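Local atomic coordinates of protein scribble homolog (Homo sapiens, PDB entry 6EEY), a protein that probably acts as a cell-polarity scaffold whose PDZ domains bind the C-terminal tails of partner proteins, among them the alpha1D-adrenergic receptor. Residues 5-11 with 88-94; 15-19 with 48-53. The protein carries 1 engineered substitution. All coordinates share one frame. Residues are numbered along the deposited sequence.

Contact 1: 5-11 with 88-94; sequences RELCIQK and DTLTVLV
Two extended strands, 5-10 and 89-94, run antiparallel at 156°, their axes approaching to 4.5 Å. Start the second segment at Asp88, just ahead of its strand: its O accepts Lys11 N at 3.0 Å. Thr89 faces Gln10 in a non-hydrogen-bonded pair (CA-CA 4.2 Å), and its CB touches Cys8 SG at 3.6 Å. Leu90 and Ile9 make the first hydrogen-bonded pair, Ile9 N to Leu90 O and Leu90 N to Ile9 O, both 2.9 Å. Lys11, with chi1 p, lays its CE 3.8 Å from Leu90 CB and sends NZ to the carbonyls of Glu15, Ser85 and Gly87. Thr91 sits opposite Cys8, its CG2 touching Glu6 OE2 at 3.3 Å, while that oxygen takes its hydrogen bond from Gln68. Val92 exchanges two 2.9 Å bonds with Leu7, N to O each way; its CG2 (chi1 m) lies 4.0 Å from Leu7 CB. Leu93 pairs with Glu6, and Val94 closes with Arg5 through two more N-to-O bonds of 2.9 Å. Leu90, Val92 and Val94 share one face with Ile9, Leu7 and Arg5, and all three reach strand 62-66. This is the antiparallel pairing of first and last strands that closes the PDZ fold.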
# COMPACT_ATOMS: atom_id res chain seq x y z
N ARG A 5 -0.47 -2.01 -12.40
CA ARG A 5 -1.47 -3.07 -12.37
C ARG A 5 -2.35 -2.92 -11.14
O ARG A 5 -1.91 -2.46 -10.08
CB ARG A 5 -0.83 -4.45 -12.47
CG ARG A 5 0.21 -4.70 -11.44
CD ARG A 5 1.30 -5.61 -11.97
NE ARG A 5 2.27 -5.87 -10.92
CZ ARG A 5 3.45 -5.27 -10.79
NH1 ARG A 5 3.87 -4.36 -11.66
NH2 ARG A 5 4.23 -5.61 -9.77
N GLU A 6 -3.59 -3.34 -11.30
CA GLU A 6 -4.58 -3.28 -10.25
C GLU A 6 -4.88 -4.71 -9.84
O GLU A 6 -5.14 -5.55 -10.70
CB GLU A 6 -5.85 -2.62 -10.78
CG GLU A 6 -6.91 -2.38 -9.71
CD GLU A 6 -8.13 -1.60 -10.20
OE1 GLU A 6 -8.53 -1.76 -11.36
OE2 GLU A 6 -8.69 -0.81 -9.41
N LEU A 7 -4.74 -4.99 -8.55
CA LEU A 7 -4.96 -6.33 -8.02
C LEU A 7 -6.11 -6.28 -7.04
O LEU A 7 -6.17 -5.39 -6.19
CB LEU A 7 -3.76 -6.84 -7.27
CG LEU A 7 -2.45 -6.94 -8.04
CD1 LEU A 7 -1.44 -7.81 -7.28
CD2 LEU A 7 -2.62 -7.43 -9.46
N CYS A 8 -7.01 -7.25 -7.15
CA CYS A 8 -8.10 -7.43 -6.21
C CYS A 8 -7.78 -8.64 -5.37
O CYS A 8 -7.61 -9.73 -5.91
CB CYS A 8 -9.42 -7.61 -6.94
SG CYS A 8 -10.84 -7.82 -5.86
N ILE A 9 -7.64 -8.44 -4.07
CA ILE A 9 -7.13 -9.45 -3.16
C ILE A 9 -8.23 -9.83 -2.19
O ILE A 9 -8.82 -8.97 -1.54
CB ILE A 9 -5.86 -8.97 -2.45
CG1 ILE A 9 -4.78 -8.75 -3.52
CG2 ILE A 9 -5.41 -9.94 -1.40
CD1 ILE A 9 -3.59 -7.97 -3.02
N GLN A 10 -8.51 -11.12 -2.09
CA GLN A 10 -9.51 -11.58 -1.15
C GLN A 10 -9.00 -11.46 0.28
O GLN A 10 -7.81 -11.62 0.54
CB GLN A 10 -9.88 -13.02 -1.45
CG GLN A 10 -10.53 -13.19 -2.81
CD GLN A 10 -11.23 -14.53 -2.99
OE1 GLN A 10 -11.55 -15.22 -2.02
NE2 GLN A 10 -11.48 -14.90 -4.24
N LYS A 11 -9.91 -11.19 1.21
CA LYS A 11 -9.54 -11.15 2.61
C LYS A 11 -10.79 -11.44 3.43
O LYS A 11 -11.92 -11.37 2.94
CB LYS A 11 -8.96 -9.79 3.00
CG LYS A 11 -9.91 -8.62 2.91
CD LYS A 11 -9.16 -7.33 3.19
CE LYS A 11 -10.08 -6.13 3.37
NZ LYS A 11 -10.96 -6.31 4.56
N ASP A 88 -14.72 -8.03 1.82
CA ASP A 88 -14.14 -9.34 1.56
C ASP A 88 -13.12 -9.32 0.43
O ASP A 88 -12.56 -10.36 0.08
CB ASP A 88 -15.21 -10.42 1.40
CG ASP A 88 -16.17 -10.14 0.30
OD1 ASP A 88 -15.82 -9.45 -0.67
OD2 ASP A 88 -17.32 -10.63 0.40
N THR A 89 -12.86 -8.16 -0.14
CA THR A 89 -11.71 -7.99 -1.01
C THR A 89 -11.16 -6.60 -0.73
O THR A 89 -11.81 -5.75 -0.11
CB THR A 89 -12.07 -8.08 -2.50
OG1 THR A 89 -12.96 -7.01 -2.82
CG2 THR A 89 -12.71 -9.41 -2.85
N LEU A 90 -9.95 -6.35 -1.21
CA LEU A 90 -9.34 -5.04 -1.15
C LEU A 90 -8.54 -4.90 -2.43
O LEU A 90 -7.89 -5.85 -2.87
CB LEU A 90 -8.48 -4.91 0.10
CG LEU A 90 -7.86 -3.53 0.30
CD1 LEU A 90 -7.88 -3.15 1.77
CD2 LEU A 90 -6.44 -3.50 -0.25
N THR A 91 -8.57 -3.73 -3.03
CA THR A 91 -7.88 -3.51 -4.30
C THR A 91 -6.69 -2.59 -4.09
O THR A 91 -6.75 -1.63 -3.33
CB THR A 91 -8.86 -2.92 -5.32
OG1 THR A 91 -9.91 -3.87 -5.57
CG2 THR A 91 -8.18 -2.55 -6.62
N VAL A 92 -5.60 -2.91 -4.77
CA VAL A 92 -4.43 -2.06 -4.74
C VAL A 92 -4.00 -1.77 -6.17
O VAL A 92 -4.17 -2.60 -7.07
CB VAL A 92 -3.25 -2.67 -3.96
CG1 VAL A 92 -3.61 -2.78 -2.47
CG2 VAL A 92 -2.84 -4.02 -4.52
N LEU A 93 -3.41 -0.61 -6.35
CA LEU A 93 -2.79 -0.22 -7.61
C LEU A 93 -1.30 -0.12 -7.35
O LEU A 93 -0.87 0.68 -6.52
CB LEU A 93 -3.33 1.13 -8.08
CG LEU A 93 -2.93 1.57 -9.49
CD1 LEU A 93 -3.59 0.67 -10.53
CD2 LEU A 93 -3.30 3.01 -9.74
N VAL A 94 -0.52 -0.96 -8.02
CA VAL A 94 0.88 -1.10 -7.72
C VAL A 94 1.70 -1.07 -9.00
O VAL A 94 1.18 -1.22 -10.10
CB VAL A 94 1.20 -2.41 -6.97
CG1 VAL A 94 0.51 -2.44 -5.65
CG2 VAL A 94 0.81 -3.63 -7.77

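Contact 2: 15-19 with 48-53. Engineered in segment 15-19: Gly16 (natural residue Arg).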
# COMPACT_ATOMS: atom_id res chain seq x y z
N GLU A 15 -10.52 -8.16 8.22
CA GLU A 15 -9.07 -8.28 8.20
C GLU A 15 -8.45 -7.18 7.35
O GLU A 15 -9.06 -6.70 6.40
CB GLU A 15 -8.77 -9.64 7.55
CG GLU A 15 -7.36 -10.07 7.51
CD GLU A 15 -7.12 -11.31 6.64
OE1 GLU A 15 -8.01 -11.81 5.92
OE2 GLU A 15 -5.98 -11.78 6.71
N GLY A 16 -7.22 -6.80 7.67
CA GLY A 16 -6.47 -5.91 6.82
C GLY A 16 -5.75 -6.66 5.71
O GLY A 16 -5.78 -7.88 5.61
N LEU A 17 -5.06 -5.91 4.85
CA LEU A 17 -4.36 -6.56 3.75
C LEU A 17 -3.16 -7.36 4.24
O LEU A 17 -2.74 -8.29 3.56
CB LEU A 17 -3.93 -5.51 2.73
CG LEU A 17 -3.27 -6.09 1.48
CD1 LEU A 17 -4.18 -7.04 0.72
CD2 LEU A 17 -2.87 -4.95 0.58
N GLY A 18 -2.61 -7.03 5.40
CA GLY A 18 -1.46 -7.77 5.89
C GLY A 18 -0.14 -7.38 5.27
O GLY A 18 0.71 -8.24 5.07
N ILE A 19 0.04 -6.11 4.95
CA ILE A 19 1.32 -5.61 4.47
C ILE A 19 1.76 -4.46 5.36
O ILE A 19 0.96 -3.81 6.02
CB ILE A 19 1.30 -5.15 3.01
CG1 ILE A 19 0.36 -3.98 2.79
CG2 ILE A 19 0.93 -6.32 2.12
CD1 ILE A 19 0.51 -3.34 1.42
N THR A 48 0.94 -14.98 6.64
CA THR A 48 -0.41 -15.47 6.92
C THR A 48 -1.49 -14.42 6.69
O THR A 48 -2.68 -14.74 6.85
CB THR A 48 -0.55 -16.01 8.35
OG1 THR A 48 -0.38 -14.96 9.30
CG2 THR A 48 0.41 -17.14 8.64
N GLY A 49 -1.12 -13.20 6.34
CA GLY A 49 -2.10 -12.19 6.00
C GLY A 49 -2.62 -12.34 4.58
O GLY A 49 -2.18 -13.18 3.80
N ALA A 50 -3.56 -11.48 4.22
CA ALA A 50 -4.28 -11.66 2.97
C ALA A 50 -3.36 -11.53 1.76
O ALA A 50 -3.45 -12.32 0.81
CB ALA A 50 -5.44 -10.67 2.89
N ALA A 51 -2.45 -10.56 1.78
CA ALA A 51 -1.53 -10.40 0.66
C ALA A 51 -0.61 -11.60 0.54
O ALA A 51 -0.30 -12.05 -0.57
CB ALA A 51 -0.72 -9.13 0.86
N GLY A 52 -0.16 -12.13 1.67
CA GLY A 52 0.69 -13.30 1.65
C GLY A 52 -0.03 -14.51 1.10
O GLY A 52 0.52 -15.25 0.28
N ARG A 53 -1.28 -14.72 1.52
CA ARG A 53 -2.05 -15.86 1.05
C ARG A 53 -2.30 -15.78 -0.45
O ARG A 53 -2.28 -16.79 -1.15
CB ARG A 53 -3.39 -15.93 1.79
CG ARG A 53 -3.25 -16.13 3.27
CD ARG A 53 -4.56 -16.47 3.90
NE ARG A 53 -5.63 -15.51 3.67
CZ ARG A 53 -5.94 -14.51 4.48
NH1 ARG A 53 -6.95 -13.74 4.16
NH2 ARG A 53 -5.25 -14.27 5.58
O HOH W 1 -4.25 -9.87 6.59
O HOH W 2 -0.18 -10.63 4.02
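The first turn of a helix presents backbone N-H groups with no earlier turn to bond to, and here the loop 15-19 answers them. Gly49 is the N-cap, its O taken by Arg53 N at 2.9 Å. Of the next three amides, Ala51 N binds directly to Leu17 O at 2.9 Å. Ala50 N donates to water 1 (2.9 Å), which in turn donates to Gly16 O at 2.7 Å and Glu15 OE2 at 2.6 Å. Gly52 N donates to water 2 at 2.8 Å, and that water donates to Gly18 O, also at 2.8 Å. Gly16 is an engineered replacement of Arg; across this contact it offers its carbonyl. The charged end is just as fully paired: Arg53 NH1 meets Glu15 OE1 and Arg53 NH2 meets Glu15 OE2, each at 2.8 Å, a two-pronged salt bridge. Arg53 NH2 also donates to Thr48 O at 2.9 Å, while Glu15 OE1 receives Ala12 N. Below the polar layer Ala51 CB packs against Ile19 CG2 (3.5 Å) and Leu17 CG (4.0 Å). Gly18, at phi/psi 80/35 and with its CA 4.5 Å from Gly49 CA, could not carry a CB here. Residues 16-19 occupy the place of the PDZ carboxylate-binding loop. Because the carbonyls of Leu17 and Gly18 are turned toward the helix, the amides of Gly18 and Ile19 point the other way, consistent with the family's use of such N-H groups to hold a ligand's C-terminal carboxylate.

Overall arrangement
From the N terminus the chain runs through strand 5-10, turns, and enters the loop 15-19. After strands 19-23 and 40-45 it comes back as the short helix 50-54, and there contact 2 closes a loop of 28 intervening residues. Strand 62-66 and helix 76-83 follow before strand 89-94 returns to the start in contact 1, so contact 2 lies wholly within the larger loop, and the two do not cross. The two contacts, about 11 Å apart between centres, abut each other: Ala50 CB lies 3.6 Å from Lys11 CB, and Leu17 CD1 lies 3.8 Å from Ile9 CG2. Together they join the terminal strands to the probable peptide-binding end of the domain.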